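Local coordinates for acetylxylan esterase A (PDB 5X6S), which removes acetyl side groups from the xylan backbone as a secreted serine esterase of carbohydrate esterase family 1, at residues T213-A218 and Y223-P228. Sequence-based numbering, arbitrary orientation.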
ATOM      1  N   THR A 213     -15.842 -14.226 -12.094  1.00 21.21           N
ATOM      2  CA  THR A 213     -15.032 -13.131 -11.524  1.00 19.87           C
ATOM      3  C   THR A 213     -15.652 -12.549 -10.268  1.00 20.38           C
ATOM      4  O   THR A 213     -14.952 -12.258  -9.285  1.00 18.72           O
ATOM      5  CB  THR A 213     -14.790 -12.016 -12.588  1.00 19.69           C
ATOM      6  OG1 THR A 213     -14.159 -12.576 -13.762  1.00 20.41           O
ATOM      7  CG2 THR A 213     -13.935 -10.924 -12.018  1.00 18.89           C
ATOM      8  N   CYS A 214     -16.977 -12.341 -10.277  1.00 19.10           N
ATOM      9  CA  CYS A 214     -17.648 -11.818  -9.114  1.00 19.14           C
ATOM     10  C   CYS A 214     -17.587 -12.824  -7.958  1.00 18.81           C
ATOM     11  O   CYS A 214     -17.398 -12.426  -6.811  1.00 18.93           O
ATOM     12  CB  CYS A 214     -19.100 -11.472  -9.472  1.00 21.08           C
ATOM     13  SG  CYS A 214     -19.248  -9.963 -10.511  1.00 23.62           S
ATOM     14  N   LYS A 215     -17.728 -14.103  -8.279  1.00 19.96           N
ATOM     15  CA  LYS A 215     -17.487 -15.199  -7.313  1.00 20.50           C
ATOM     16  C   LYS A 215     -16.100 -15.072  -6.709  1.00 21.10           C
ATOM     17  O   LYS A 215     -15.953 -15.040  -5.466  1.00 22.52           O
ATOM     18  CB  LYS A 215     -17.594 -16.548  -8.006  1.00 21.68           C
ATOM     19  CG  LYS A 215     -19.021 -17.043  -8.310  1.00 23.10           C
ATOM     20  CD  LYS A 215     -18.930 -18.248  -9.201  1.00 24.75           C
ATOM     21  CE  LYS A 215     -20.236 -18.962  -9.405  1.00 24.68           C
ATOM     22  NZ  LYS A 215     -19.980 -20.141 -10.299  1.00 23.44           N
ATOM     23  N   GLN A 216     -15.090 -14.993  -7.574  1.00 20.78           N
ATOM     24  CA  GLN A 216     -13.682 -14.887  -7.121  1.00 20.85           C
ATOM     25  C   GLN A 216     -13.497 -13.797  -6.085  1.00 20.86           C
ATOM     26  O   GLN A 216     -13.036 -14.067  -4.953  1.00 19.40           O
ATOM     27  CB  GLN A 216     -12.767 -14.652  -8.291  1.00 20.55           C
ATOM     28  CG  GLN A 216     -11.311 -14.469  -7.883  1.00 21.75           C
ATOM     29  CD  GLN A 216     -10.382 -14.628  -9.081  1.00 22.00           C
ATOM     30  OE1 GLN A 216     -10.399 -13.813  -9.990  1.00 21.46           O
ATOM     31  NE2 GLN A 216      -9.616 -15.704  -9.105  1.00 21.67           N
ATOM     32  N   TRP A 217     -13.913 -12.567  -6.412  1.00 20.37           N
ATOM     33  CA  TRP A 217     -13.704 -11.467  -5.489  1.00 20.21           C
ATOM     34  C   TRP A 217     -14.568 -11.503  -4.255  1.00 21.02           C
ATOM     35  O   TRP A 217     -14.111 -11.109  -3.184  1.00 21.03           O
ATOM     36  CB  TRP A 217     -13.735 -10.094  -6.191  1.00 20.85           C
ATOM     37  CG  TRP A 217     -12.671 -10.007  -7.262  1.00 20.12           C
ATOM     38  CD1 TRP A 217     -12.868  -9.860  -8.597  1.00 19.33           C
ATOM     39  CD2 TRP A 217     -11.257 -10.162  -7.083  1.00 18.81           C
ATOM     40  NE1 TRP A 217     -11.657  -9.874  -9.269  1.00 18.84           N
ATOM     41  CE2 TRP A 217     -10.656 -10.043  -8.357  1.00 18.99           C
ATOM     42  CE3 TRP A 217     -10.436 -10.376  -5.967  1.00 21.19           C
ATOM     43  CZ2 TRP A 217      -9.270 -10.133  -8.550  1.00 20.03           C
ATOM     44  CZ3 TRP A 217      -9.046 -10.466  -6.160  1.00 18.23           C
ATOM     45  CH2 TRP A 217      -8.485 -10.345  -7.418  1.00 19.44           C
ATOM     46  N   ALA A 218     -15.797 -11.994  -4.395  1.00 21.61           N
ATOM     47  CA  ALA A 218     -16.655 -12.287  -3.244  1.00 22.86           C
ATOM     48  C   ALA A 218     -15.900 -13.227  -2.277  1.00 21.06           C
ATOM     49  O   ALA A 218     -15.808 -12.939  -1.115  1.00 23.76           O
ATOM     50  CB  ALA A 218     -17.970 -12.919  -3.698  1.00 22.27           C
ATOM     51  N   TYR A 223     -17.296 -11.871   1.223  1.00 25.93           N
ATOM     52  CA  TYR A 223     -18.696 -11.526   0.912  1.00 26.84           C
ATOM     53  C   TYR A 223     -19.450 -12.802   0.558  1.00 26.18           C
ATOM     54  O   TYR A 223     -18.899 -13.690  -0.062  1.00 26.89           O
ATOM     55  CB  TYR A 223     -18.776 -10.588  -0.302  1.00 24.82           C
ATOM     56  CG  TYR A 223     -18.117  -9.242  -0.100  1.00 24.42           C
ATOM     57  CD1 TYR A 223     -18.145  -8.622   1.146  1.00 25.26           C
ATOM     58  CD2 TYR A 223     -17.450  -8.578  -1.168  1.00 23.02           C
ATOM     59  CE1 TYR A 223     -17.543  -7.390   1.364  1.00 25.17           C
ATOM     60  CE2 TYR A 223     -16.861  -7.335  -0.968  1.00 22.96           C
ATOM     61  CZ  TYR A 223     -16.886  -6.749   0.272  1.00 23.47           C
ATOM     62  OH  TYR A 223     -16.300  -5.525   0.503  1.00 23.44           O
ATOM     63  N   ASP A 224     -20.716 -12.863   0.939  1.00 27.05           N
ATOM     64  CA  ASP A 224     -21.583 -13.926   0.501  1.00 26.66           C
ATOM     65  C   ASP A 224     -21.969 -13.697  -0.953  1.00 26.54           C
ATOM     66  O   ASP A 224     -22.735 -12.758  -1.249  1.00 26.76           O
ATOM     67  CB  ASP A 224     -22.848 -13.941   1.401  1.00 27.94           C
ATOM     68  CG  ASP A 224     -23.804 -15.098   1.068  1.00 29.75           C
ATOM     69  OD1 ASP A 224     -23.592 -15.789   0.047  1.00 29.06           O
ATOM     70  OD2 ASP A 224     -24.751 -15.317   1.874  1.00 31.11           O
ATOM     71  N   TYR A 225     -21.487 -14.549  -1.850  1.00 25.51           N
ATOM     72  CA  TYR A 225     -21.725 -14.360  -3.260  1.00 27.11           C
ATOM     73  C   TYR A 225     -23.233 -14.306  -3.581  1.00 30.00           C
ATOM     74  O   TYR A 225     -23.683 -13.517  -4.466  1.00 28.31           O
ATOM     75  CB  TYR A 225     -21.045 -15.432  -4.102  1.00 26.55           C
ATOM     76  CG  TYR A 225     -21.390 -15.380  -5.584  1.00 27.64           C
ATOM     77  CD1 TYR A 225     -21.038 -14.275  -6.386  1.00 26.89           C
ATOM     78  CD2 TYR A 225     -22.108 -16.416  -6.192  1.00 29.02           C
ATOM     79  CE1 TYR A 225     -21.374 -14.228  -7.747  1.00 26.94           C
ATOM     80  CE2 TYR A 225     -22.465 -16.364  -7.536  1.00 28.09           C
ATOM     81  CZ  TYR A 225     -22.095 -15.271  -8.321  1.00 28.05           C
ATOM     82  OH  TYR A 225     -22.421 -15.274  -9.685  1.00 28.48           O
ATOM     83  N   SER A 226     -24.013 -15.128  -2.853  1.00 29.42           N
ATOM     84  CA  SER A 226     -25.472 -15.189  -3.047  1.00 29.23           C
ATOM     85  C   SER A 226     -26.260 -14.094  -2.393  1.00 26.56           C
ATOM     86  O   SER A 226     -27.443 -14.007  -2.621  1.00 29.84           O
ATOM     87  CB  SER A 226     -26.006 -16.555  -2.570  1.00 29.83           C
ATOM     88  OG  SER A 226     -25.466 -17.556  -3.428  1.00 34.04           O
ATOM     89  N   ALA A 227     -25.659 -13.305  -1.537  1.00 26.10           N
ATOM     90  CA  ALA A 227     -26.347 -12.181  -0.898  1.00 26.44           C
ATOM     91  C   ALA A 227     -25.599 -10.841  -1.018  1.00 26.03           C
ATOM     92  O   ALA A 227     -25.122 -10.268   0.011  1.00 22.90           O
ATOM     93  CB  ALA A 227     -26.651 -12.455   0.575  1.00 27.05           C
ATOM     94  N   PRO A 228     -25.564 -10.278  -2.252  1.00 25.46           N
ATOM     95  CA  PRO A 228     -25.042  -8.921  -2.386  1.00 24.71           C
ATOM     96  C   PRO A 228     -25.817  -7.910  -1.561  1.00 25.65           C
ATOM     97  O   PRO A 228     -26.922  -8.213  -1.118  1.00 27.91           O
ATOM     98  CB  PRO A 228     -25.136  -8.647  -3.907  1.00 25.20           C
ATOM     99  CG  PRO A 228     -25.957  -9.748  -4.490  1.00 26.35           C
ATOM    100  CD  PRO A 228     -25.843 -10.921  -3.550  1.00 25.01           C
TER
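Tyr223 N donates to Ala218 O in a bent bond (3.0 Å, N-H...O angle 138°), tying the loop that follows helix 208-221 back to the last turns of that helix. The chain here belongs to an alpha/beta-hydrolase fold, and the loop doubles back briefly beside the end of the helix, as far as Tyr225, and then leads off to strand 230-232 at an edge of the central sheet. Beside the bond the methyl of Ala218 faces two loop side chains, with its CB 4.2 Å from Tyr223 CB and 4.0 Å from Tyr225 CB.

Tyr225 carries most of the side-chain contact. With CG anti to the backbone N (chi1 173°), its ring reaches back along the helix toward Cys214. Lys215 CG sits over the centre of one face, 3.5 Å from the ring centroid and 10° off the normal, a CH-pi contact. The same ring meets Cys214 CB and Ala218 CB at its edge, near the ring plane, so three helix residues bound it on a face and along the rim. Beyond CG the lysine chain runs extended past the ring, and NZ forms a salt bridge with Glu212 and a hydrogen bond to Thr171 O. Pro173 of helix 173-182 touches both Lys215 and Tyr225. Tyr223 turns to the sheet side, where its side chain packs on Trp245 and its OH is hydrogen-bonded to Ser248 N.

Tyr225 itself lies in a type I beta turn from Asp224 to Ala227, closed by Ala227 N to Asp224 O. An Asx turn reinforces it: Ser226 N donates to Asp224 OD1 at 3.0 Å, approaching from above the carboxylate plane.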